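Local structure of tudor domain-containing protein 1 (Homo sapiens, 5M9N) at residues P47-L61 / L141-P155. The protein probably helps silence transposable elements in the male germline through the piRNA pathway, its Tudor domains binding Piwi proteins methylated on arginine. Sequence-based numbering, arbitrary orientation.
Sequences PEDFFCQQLQSGRKL and LPMQAIKCVLAGVKP
Ile146 N donates to Cys52 O at 2.7 Å and 169°, the shortest bond of the ladder between strands 49-54 and 146-150. Further along, Phe50 N reaches the carbonyl oxygen of Cys148 at 3.3 Å as an ordinary strand-to-strand bond. Lys147, from the residue before it in the same strand, has two conformers; in the one described, bends at chi2 and chi4 (53° and 48°) curl NZ to a point above that carbonyl's plane, 2.8 Å from Cys148 O. In this conformer its CD passes over one face of the Phe51 ring, 4.0 Å from the centroid, a contact that suits a long aliphatic chain with a charged end. The antiparallel pairing joins polypeptide from before and after the five-stranded barrel of the protein's second Tudor domain into the SNase-like lobe beside it, making an extended Tudor domain. On the sheet face opposite Phe51, Cys148 CB lies over the Phe50 ring, 3.6 Å from its centroid; its small sulfur lies oblique to that ring and touches that of Cys52, SG to SG 3.9 Å, too far apart for a disulfide. At the end of strand 49-54, two waters link Gln144 OE1 to Gln54 N and OE1, while Gln144 NE2 donates to Pro142 O at 2.7 Å.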
ATOM      1  N   PRO A  47      11.913  -6.565   4.079  1.00 33.47           N
ATOM      2  CA  PRO A  47      11.572  -7.653   3.205  1.00 35.09           C
ATOM      3  C   PRO A  47      10.381  -8.470   3.599  1.00 35.54           C
ATOM      4  O   PRO A  47       9.809  -9.096   2.724  1.00 36.02           O
ATOM      5  CB  PRO A  47      12.840  -8.485   3.195  1.00 35.42           C
ATOM      6  CG  PRO A  47      13.913  -7.482   3.349  1.00 35.20           C
ATOM      7  CD  PRO A  47      13.358  -6.572   4.370  1.00 34.57           C
ATOM      8  N   GLU A  48       9.967  -8.430   4.855  1.00 35.87           N
ATOM      9  CA  GLU A  48       8.748  -9.094   5.298  1.00 36.43           C
ATOM     10  C   GLU A  48       7.574  -8.140   5.419  1.00 35.04           C
ATOM     11  O   GLU A  48       6.536  -8.535   5.893  1.00 35.70           O
ATOM     12  CB  GLU A  48       9.020  -9.796   6.669  1.00 39.10           C
ATOM     13  CG  GLU A  48       9.758 -11.132   6.512  1.00 41.37           C
ATOM     14  CD  GLU A  48      10.794 -11.418   7.580  1.00 44.44           C
ATOM     15  OE1 GLU A  48      10.914 -10.637   8.556  1.00 48.86           O
ATOM     16  OE2 GLU A  48      11.529 -12.409   7.449  1.00 48.73           O
ATOM     17  N   ASP A  49       7.735  -6.873   5.048  1.00 33.15           N
ATOM     18  CA  ASP A  49       6.670  -5.896   5.166  1.00 31.99           C
ATOM     19  C   ASP A  49       6.797  -4.813   4.094  1.00 29.79           C
ATOM     20  O   ASP A  49       7.534  -3.875   4.252  1.00 29.74           O
ATOM     21  CB  ASP A  49       6.678  -5.313   6.618  1.00 33.73           C
ATOM     22  CG  ASP A  49       5.551  -4.395   6.892  1.00 34.60           C
ATOM     23  OD1 ASP A  49       4.613  -4.205   6.094  1.00 35.49           O
ATOM     24  OD2 ASP A  49       5.598  -3.771   7.961  1.00 39.01           O
ATOM     25  N   PHE A  50       6.142  -5.022   2.953  1.00 27.73           N
ATOM     26  CA  PHE A  50       6.248  -4.120   1.821  1.00 26.39           C
ATOM     27  C   PHE A  50       4.989  -4.199   0.985  1.00 25.45           C
ATOM     28  O   PHE A  50       4.155  -5.046   1.246  1.00 24.96           O
ATOM     29  CB  PHE A  50       7.540  -4.331   1.035  1.00 26.51           C
ATOM     30  CG  PHE A  50       7.592  -5.607   0.225  1.00 26.47           C
ATOM     31  CD1 PHE A  50       8.052  -6.786   0.783  1.00 26.77           C
ATOM     32  CD2 PHE A  50       7.220  -5.611  -1.108  1.00 26.31           C
ATOM     33  CE1 PHE A  50       8.112  -7.979   0.068  1.00 26.98           C
ATOM     34  CE2 PHE A  50       7.269  -6.779  -1.830  1.00 26.52           C
ATOM     35  CZ  PHE A  50       7.736  -7.957  -1.266  1.00 27.03           C
ATOM     36  N   PHE A  51       4.868  -3.298  -0.011  1.00 24.94           N
ATOM     37  CA  PHE A  51       3.643  -3.118  -0.785  1.00 24.53           C
ATOM     38  C   PHE A  51       3.948  -2.987  -2.246  1.00 25.42           C
ATOM     39  O   PHE A  51       4.845  -2.247  -2.589  1.00 25.42           O
ATOM     40  CB  PHE A  51       2.938  -1.846  -0.394  1.00 24.07           C
ATOM     41  CG  PHE A  51       2.373  -1.907   0.984  1.00 23.58           C
ATOM     42  CD1 PHE A  51       3.121  -1.527   2.042  1.00 23.55           C
ATOM     43  CD2 PHE A  51       1.135  -2.388   1.172  1.00 23.56           C
ATOM     44  CE1 PHE A  51       2.589  -1.583   3.341  1.00 23.49           C
ATOM     45  CE2 PHE A  51       0.565  -2.434   2.443  1.00 23.54           C
ATOM     46  CZ  PHE A  51       1.288  -2.015   3.516  1.00 23.35           C
ATOM     47  N   CYS A  52       3.147  -3.642  -3.058  1.00 26.16           N
ATOM     48  CA  CYS A  52       3.323  -3.588  -4.520  1.00 27.25           C
ATOM     49  C   CYS A  52       2.019  -3.030  -5.049  1.00 27.25           C
ATOM     50  O   CYS A  52       0.968  -3.139  -4.408  1.00 26.08           O
ATOM     51  CB  CYS A  52       3.540  -5.022  -5.065  1.00 27.65           C
ATOM     52  SG  CYS A  52       5.132  -5.680  -4.561  1.00 29.42           S
ATOM     53  N   GLN A  53       2.099  -2.400  -6.212  1.00 27.71           N
ATOM     54  CA  GLN A  53       0.943  -2.110  -7.003  1.00 28.56           C
ATOM     55  C   GLN A  53       1.117  -2.749  -8.396  1.00 30.06           C
ATOM     56  O   GLN A  53       2.229  -2.865  -8.886  1.00 29.80           O
ATOM     57  CB  GLN A  53       0.806  -0.601  -7.216  1.00 28.81           C
ATOM     58  CG  GLN A  53       0.721   0.275  -5.987  1.00 28.59           C
ATOM     59  CD  GLN A  53       0.917   1.740  -6.313  1.00 29.44           C
ATOM     60  OE1 GLN A  53       1.864   2.103  -7.014  1.00 30.70           O
ATOM     61  NE2 GLN A  53       0.008   2.591  -5.845  1.00 29.09           N
ATOM     62  N   GLN A  54      -0.010  -3.085  -8.995  1.00 31.69           N
ATOM     63  CA  GLN A  54      -0.092  -3.598 -10.307  1.00 34.94           C
ATOM     64  C   GLN A  54       0.160  -2.443 -11.243  1.00 35.95           C
ATOM     65  O   GLN A  54      -0.446  -1.379 -11.110  1.00 36.06           O
ATOM     66  CB  GLN A  54      -1.460  -4.198 -10.545  1.00 36.49           C
ATOM     67  CG  GLN A  54      -1.745  -5.376  -9.640  1.00 38.13           C
ATOM     68  CD  GLN A  54      -3.164  -5.875  -9.770  1.00 40.98           C
ATOM     69  OE1 GLN A  54      -4.042  -5.167 -10.253  1.00 44.55           O
ATOM     70  NE2 GLN A  54      -3.399  -7.104  -9.346  1.00 43.18           N
ATOM     71  N   LEU A  55       1.046  -2.630 -12.194  1.00 38.06           N
ATOM     72  CA  LEU A  55       1.342  -1.553 -13.133  1.00 41.11           C
ATOM     73  C   LEU A  55       0.055  -1.099 -13.836  1.00 43.10           C
ATOM     74  O   LEU A  55      -0.166   0.094 -14.020  1.00 45.56           O
ATOM     75  CB  LEU A  55       2.422  -1.994 -14.104  1.00 42.60           C
ATOM     76  CG  LEU A  55       2.830  -0.988 -15.172  1.00 45.10           C
ATOM     77  CD1 LEU A  55       3.116   0.425 -14.648  1.00 45.32           C
ATOM     78  CD2 LEU A  55       4.024  -1.553 -15.925  1.00 44.90           C
ATOM     79  N   GLN A  56      -0.853  -2.018 -14.126  1.00 46.85           N
ATOM     80  CA  GLN A  56      -2.091  -1.673 -14.847  1.00 52.35           C
ATOM     81  C   GLN A  56      -3.055  -0.752 -14.062  1.00 54.13           C
ATOM     82  O   GLN A  56      -4.089  -0.360 -14.605  1.00 58.39           O
ATOM     83  CB  GLN A  56      -2.821  -2.946 -15.357  1.00 54.48           C
ATOM     84  CG  GLN A  56      -2.373  -3.459 -16.729  1.00 58.41           C
ATOM     85  CD  GLN A  56      -1.471  -4.682 -16.665  1.00 60.16           C
ATOM     86  OE1 GLN A  56      -0.330  -4.570 -16.235  1.00 63.81           O
ATOM     87  NE2 GLN A  56      -1.969  -5.851 -17.116  1.00 61.30           N
ATOM     88  N   SER A  57      -2.682  -0.396 -12.821  1.00 52.73           N
ATOM     89  CA  SER A  57      -3.394   0.528 -11.925  1.00 49.50           C
ATOM     90  C   SER A  57      -3.217   2.024 -12.141  1.00 49.58           C
ATOM     91  O   SER A  57      -3.941   2.815 -11.492  1.00 50.27           O
ATOM     92  CB  SER A  57      -2.943   0.275 -10.436  1.00 47.32           C
ATOM     93  OG  SER A  57      -1.674   0.906 -10.104  1.00 44.40           O
ATOM     94  N   GLY A  58      -2.248   2.442 -12.944  1.00 47.08           N
ATOM     95  CA  GLY A  58      -1.920   3.855 -13.081  1.00 47.29           C
ATOM     96  C   GLY A  58      -3.112   4.727 -13.458  1.00 49.21           C
ATOM     97  O   GLY A  58      -3.340   5.801 -12.855  1.00 47.26           O
ATOM     98  N   ARG A  59      -3.890   4.248 -14.429  1.00 50.86           N
ATOM     99  CA  ARG A  59      -4.980   5.043 -15.010  1.00 52.30           C
ATOM    100  C   ARG A  59      -6.181   5.006 -14.078  1.00 50.19           C
ATOM    101  O   ARG A  59      -6.721   6.047 -13.706  1.00 49.47           O
ATOM    102  CB  ARG A  59      -5.382   4.490 -16.381  1.00 56.61           C
ATOM    103  CG  ARG A  59      -4.247   4.465 -17.420  1.00 60.69           C
ATOM    104  CD  ARG A  59      -4.326   3.265 -18.373  1.00 64.05           C
ATOM    105  NE  ARG A  59      -5.333   3.433 -19.432  1.00 67.51           N
ATOM    106  CZ  ARG A  59      -5.106   3.855 -20.684  1.00 67.92           C
ATOM    107  NH1 ARG A  59      -3.881   4.176 -21.108  1.00 69.55           N
ATOM    108  NH2 ARG A  59      -6.135   3.969 -21.529  1.00 69.10           N
ATOM    109  N   LYS A  60      -6.590   3.786 -13.733  1.00 49.38           N
ATOM    110  CA  LYS A  60      -7.709   3.507 -12.815  1.00 49.11           C
ATOM    111  C   LYS A  60      -7.573   4.284 -11.479  1.00 45.91           C
ATOM    112  O   LYS A  60      -8.556   4.760 -10.901  1.00 46.87           O
ATOM    113  CB  LYS A  60      -7.756   2.004 -12.548  1.00 51.62           C
ATOM    114  CG  LYS A  60      -9.134   1.475 -12.223  1.00 54.35           C
ATOM    115  CD  LYS A  60      -9.902   1.049 -13.467  1.00 57.55           C
ATOM    116  CE  LYS A  60     -11.409   1.001 -13.252  1.00 58.97           C
ATOM    117  NZ  LYS A  60     -11.999   2.354 -13.424  1.00 60.28           N
ATOM    118  N   LEU A  61      -6.333   4.471 -11.044  1.00 43.20           N
ATOM    119  CA  LEU A  61      -6.001   5.170  -9.819  1.00 41.83           C
ATOM    120  C   LEU A  61      -5.940   6.674  -9.983  1.00 40.64           C
ATOM    121  O   LEU A  61      -6.376   7.390  -9.084  1.00 37.08           O
ATOM    122  CB  LEU A  61      -4.678   4.619  -9.270  1.00 41.18           C
ATOM    123  CG  LEU A  61      -4.294   4.607  -7.798  1.00 39.62           C
ATOM    124  CD1 LEU A  61      -5.434   4.055  -6.960  1.00 38.91           C
ATOM    125  CD2 LEU A  61      -3.034   3.769  -7.687  1.00 39.48           C
ATOM    126  N   LEU A 141     -13.350   0.708  -6.600  1.00 36.25           N
ATOM    127  CA  LEU A 141     -12.003   0.237  -6.908  1.00 35.20           C
ATOM    128  C   LEU A 141     -11.442  -0.581  -5.735  1.00 33.53           C
ATOM    129  O   LEU A 141     -11.517  -0.119  -4.617  1.00 33.23           O
ATOM    130  CB  LEU A 141     -11.060   1.421  -7.190  1.00 34.78           C
ATOM    131  CG  LEU A 141      -9.695   1.005  -7.805  1.00 34.43           C
ATOM    132  CD1 LEU A 141      -9.959   0.446  -9.185  1.00 35.33           C
ATOM    133  CD2 LEU A 141      -8.698   2.144  -7.911  1.00 34.06           C
ATOM    134  N   PRO A 142     -10.917  -1.806  -5.980  1.00 32.10           N
ATOM    135  CA  PRO A 142     -10.231  -2.451  -4.878  1.00 30.97           C
ATOM    136  C   PRO A 142      -8.999  -1.685  -4.432  1.00 29.81           C
ATOM    137  O   PRO A 142      -8.359  -0.966  -5.225  1.00 28.92           O
ATOM    138  CB  PRO A 142      -9.894  -3.860  -5.397  1.00 31.54           C
ATOM    139  CG  PRO A 142     -10.624  -4.031  -6.677  1.00 32.12           C
ATOM    140  CD  PRO A 142     -11.248  -2.745  -7.065  1.00 32.36           C
ATOM    141  N   MET A 143      -8.681  -1.838  -3.155  1.00 29.03           N
ATOM    142  CA  MET A 143      -7.501  -1.252  -2.588  1.00 29.17           C
ATOM    143  C   MET A 143      -6.221  -1.673  -3.328  1.00 29.16           C
ATOM    144  O   MET A 143      -5.971  -2.867  -3.595  1.00 29.70           O
ATOM    145  CB  MET A 143      -7.390  -1.602  -1.098  1.00 30.26           C
ATOM    146  CG  MET A 143      -8.514  -1.060  -0.251  1.00 31.34           C
ATOM    147  SD  MET A 143      -8.335  -1.486   1.489  1.00 33.37           S
ATOM    148  CE  MET A 143      -8.570  -3.249   1.377  1.00 33.51           C
ATOM    149  N   GLN A 144      -5.434  -0.703  -3.739  1.00 28.02           N
ATOM    150  CA  GLN A 144      -4.372  -1.010  -4.666  1.00 28.05           C
ATOM    151  C   GLN A 144      -2.996  -1.362  -4.091  1.00 27.23           C
ATOM    152  O   GLN A 144      -2.140  -1.768  -4.881  1.00 28.57           O
ATOM    153  CB  GLN A 144      -4.260   0.110  -5.667  1.00 28.19           C
ATOM    154  CG  GLN A 144      -5.549   0.282  -6.485  1.00 28.96           C
ATOM    155  CD  GLN A 144      -5.776  -0.828  -7.489  1.00 29.83           C
ATOM    156  OE1 GLN A 144      -4.887  -1.100  -8.335  1.00 31.22           O
ATOM    157  NE2 GLN A 144      -6.944  -1.425  -7.471  1.00 29.92           N
ATOM    158  N   ALA A 145      -2.731  -1.133  -2.807  1.00 25.91           N
ATOM    159  CA  ALA A 145      -1.429  -1.435  -2.221  1.00 25.32           C
ATOM    160  C   ALA A 145      -1.506  -2.877  -1.775  1.00 25.44           C
ATOM    161  O   ALA A 145      -2.363  -3.221  -0.961  1.00 25.76           O
ATOM    162  CB  ALA A 145      -1.117  -0.560  -1.035  1.00 24.85           C
ATOM    163  N   ILE A 146      -0.721  -3.742  -2.397  1.00 25.01           N
ATOM    164  CA  ILE A 146      -0.798  -5.167  -2.097  1.00 25.27           C
ATOM    165  C   ILE A 146       0.278  -5.467  -1.057  1.00 24.78           C
ATOM    166  O   ILE A 146       1.447  -5.246  -1.318  1.00 24.32           O
ATOM    167  CB  ILE A 146      -0.581  -6.003  -3.346  1.00 25.85           C
ATOM    168  CG1 ILE A 146      -1.704  -5.769  -4.365  1.00 26.37           C
ATOM    169  CG2 ILE A 146      -0.577  -7.477  -3.011  1.00 26.43           C
ATOM    170  CD1 ILE A 146      -1.186  -5.839  -5.771  1.00 26.66           C
ATOM    171  N   LYS A 147      -0.136  -5.968   0.122  1.00 24.54           N
ATOM    172  CA  LYS A 147       0.787  -6.255   1.198  0.50 24.72           C
ATOM    173  C   LYS A 147       1.491  -7.592   0.969  1.00 25.08           C
ATOM    174  O   LYS A 147       0.846  -8.610   0.759  1.00 25.61           O
ATOM    175  CB  LYS A 147       0.055  -6.289   2.545  0.50 24.92           C
ATOM    176  CG  LYS A 147       0.969  -6.609   3.709  0.50 25.28           C
ATOM    177  CD  LYS A 147       2.170  -5.689   3.748  0.50 25.08           C
ATOM    178  CE  LYS A 147       3.170  -6.245   4.740  0.50 25.56           C
ATOM    179  NZ  LYS A 147       3.546  -7.700   4.684  0.50 25.90           N
ATOM    180  N   CYS A 148       2.818  -7.559   1.038  1.00 25.32           N
ATOM    181  CA  CYS A 148       3.672  -8.628   0.641  1.00 25.73           C
ATOM    182  C   CYS A 148       4.716  -8.953   1.687  1.00 25.92           C
ATOM    183  O   CYS A 148       5.180  -8.083   2.431  1.00 25.48           O
ATOM    184  CB  CYS A 148       4.418  -8.237  -0.644  1.00 25.93           C
ATOM    185  SG  CYS A 148       3.305  -8.030  -2.052  1.00 26.18           S
ATOM    186  N   VAL A 149       5.115 -10.228   1.673  1.00 26.55           N
ATOM    187  CA  VAL A 149       6.247 -10.736   2.372  1.00 27.04           C
ATOM    188  C   VAL A 149       7.110 -11.501   1.346  1.00 27.86           C
ATOM    189  O   VAL A 149       6.579 -12.254   0.573  1.00 27.91           O
ATOM    190  CB  VAL A 149       5.762 -11.794   3.361  1.00 27.36           C
ATOM    191  CG1 VAL A 149       6.937 -12.492   4.048  1.00 27.88           C
ATOM    192  CG2 VAL A 149       4.794 -11.173   4.345  1.00 27.19           C
ATOM    193  N   LEU A 150       8.412 -11.279   1.374  1.00 28.61           N
ATOM    194  CA  LEU A 150       9.314 -11.831   0.404  1.00 29.95           C
ATOM    195  C   LEU A 150       9.561 -13.316   0.727  1.00 30.88           C
ATOM    196  O   LEU A 150      10.019 -13.615   1.814  1.00 31.19           O
ATOM    197  CB  LEU A 150      10.627 -11.039   0.387  1.00 30.14           C
ATOM    198  CG  LEU A 150      11.468 -11.422  -0.851  1.00 30.63           C
ATOM    199  CD1 LEU A 150      10.849 -10.871  -2.132  1.00 30.45           C
ATOM    200  CD2 LEU A 150      12.897 -10.950  -0.763  1.00 31.02           C
ATOM    201  N   ALA A 151       9.191 -14.215  -0.190  1.00 32.48           N
ATOM    202  CA  ALA A 151       9.353 -15.702  -0.072  1.00 34.30           C
ATOM    203  C   ALA A 151      10.781 -16.175   0.070  1.00 35.83           C
ATOM    204  O   ALA A 151      11.701 -15.614  -0.526  1.00 35.65           O
ATOM    205  CB  ALA A 151       8.741 -16.436  -1.290  1.00 34.64           C
ATOM    206  N   GLY A 152      10.933 -17.223   0.886  1.00 38.34           N
ATOM    207  CA  GLY A 152      12.158 -18.022   0.970  1.00 40.28           C
ATOM    208  C   GLY A 152      13.281 -17.445   1.808  1.00 41.08           C
ATOM    209  O   GLY A 152      14.367 -18.009   1.800  1.00 41.30           O
ATOM    210  N   VAL A 153      13.045 -16.340   2.517  1.00 41.10           N
ATOM    211  CA  VAL A 153      14.123 -15.640   3.218  1.00 42.48           C
ATOM    212  C   VAL A 153      13.765 -15.288   4.639  1.00 42.69           C
ATOM    213  O   VAL A 153      12.610 -15.051   4.947  1.00 42.44           O
ATOM    214  CB  VAL A 153      14.604 -14.342   2.528  1.00 42.10           C
ATOM    215  CG1 VAL A 153      15.304 -14.675   1.240  1.00 42.37           C
ATOM    216  CG2 VAL A 153      13.470 -13.299   2.348  1.00 41.49           C
ATOM    217  N   LYS A 154      14.796 -15.298   5.488  1.00 44.84           N
ATOM    218  CA  LYS A 154      14.741 -14.786   6.863  1.00 45.08           C
ATOM    219  C   LYS A 154      15.957 -13.903   7.048  1.00 44.89           C
ATOM    220  O   LYS A 154      16.999 -14.154   6.412  1.00 44.56           O
ATOM    221  CB  LYS A 154      14.899 -15.910   7.852  1.00 48.00           C
ATOM    222  CG  LYS A 154      13.875 -17.020   7.791  1.00 50.08           C
ATOM    223  CD  LYS A 154      14.497 -18.348   8.266  1.00 52.55           C
ATOM    224  CE  LYS A 154      15.181 -18.255   9.624  1.00 53.72           C
ATOM    225  NZ  LYS A 154      15.326 -19.601  10.225  1.00 55.96           N
ATOM    226  N   PRO A 155      15.866 -12.908   7.937  1.00 44.65           N
ATOM    227  CA  PRO A 155      17.000 -12.012   8.170  1.00 46.01           C
ATOM    228  C   PRO A 155      18.150 -12.755   8.830  1.00 48.32           C
ATOM    229  O   PRO A 155      17.920 -13.371   9.878  1.00 49.06           O
ATOM    230  CB  PRO A 155      16.447 -10.982   9.161  1.00 45.33           C
ATOM    231  CG  PRO A 155      15.215 -11.582   9.742  1.00 44.54           C
ATOM    232  CD  PRO A 155      14.689 -12.565   8.767  1.00 44.51           C
TER
HETATM  233  O   HOH W   1      -2.469  -2.510  -7.562  1.00 25.99           O
HETATM  234  O   HOH W   2      -4.755  -2.155 -11.014  1.00 37.95           O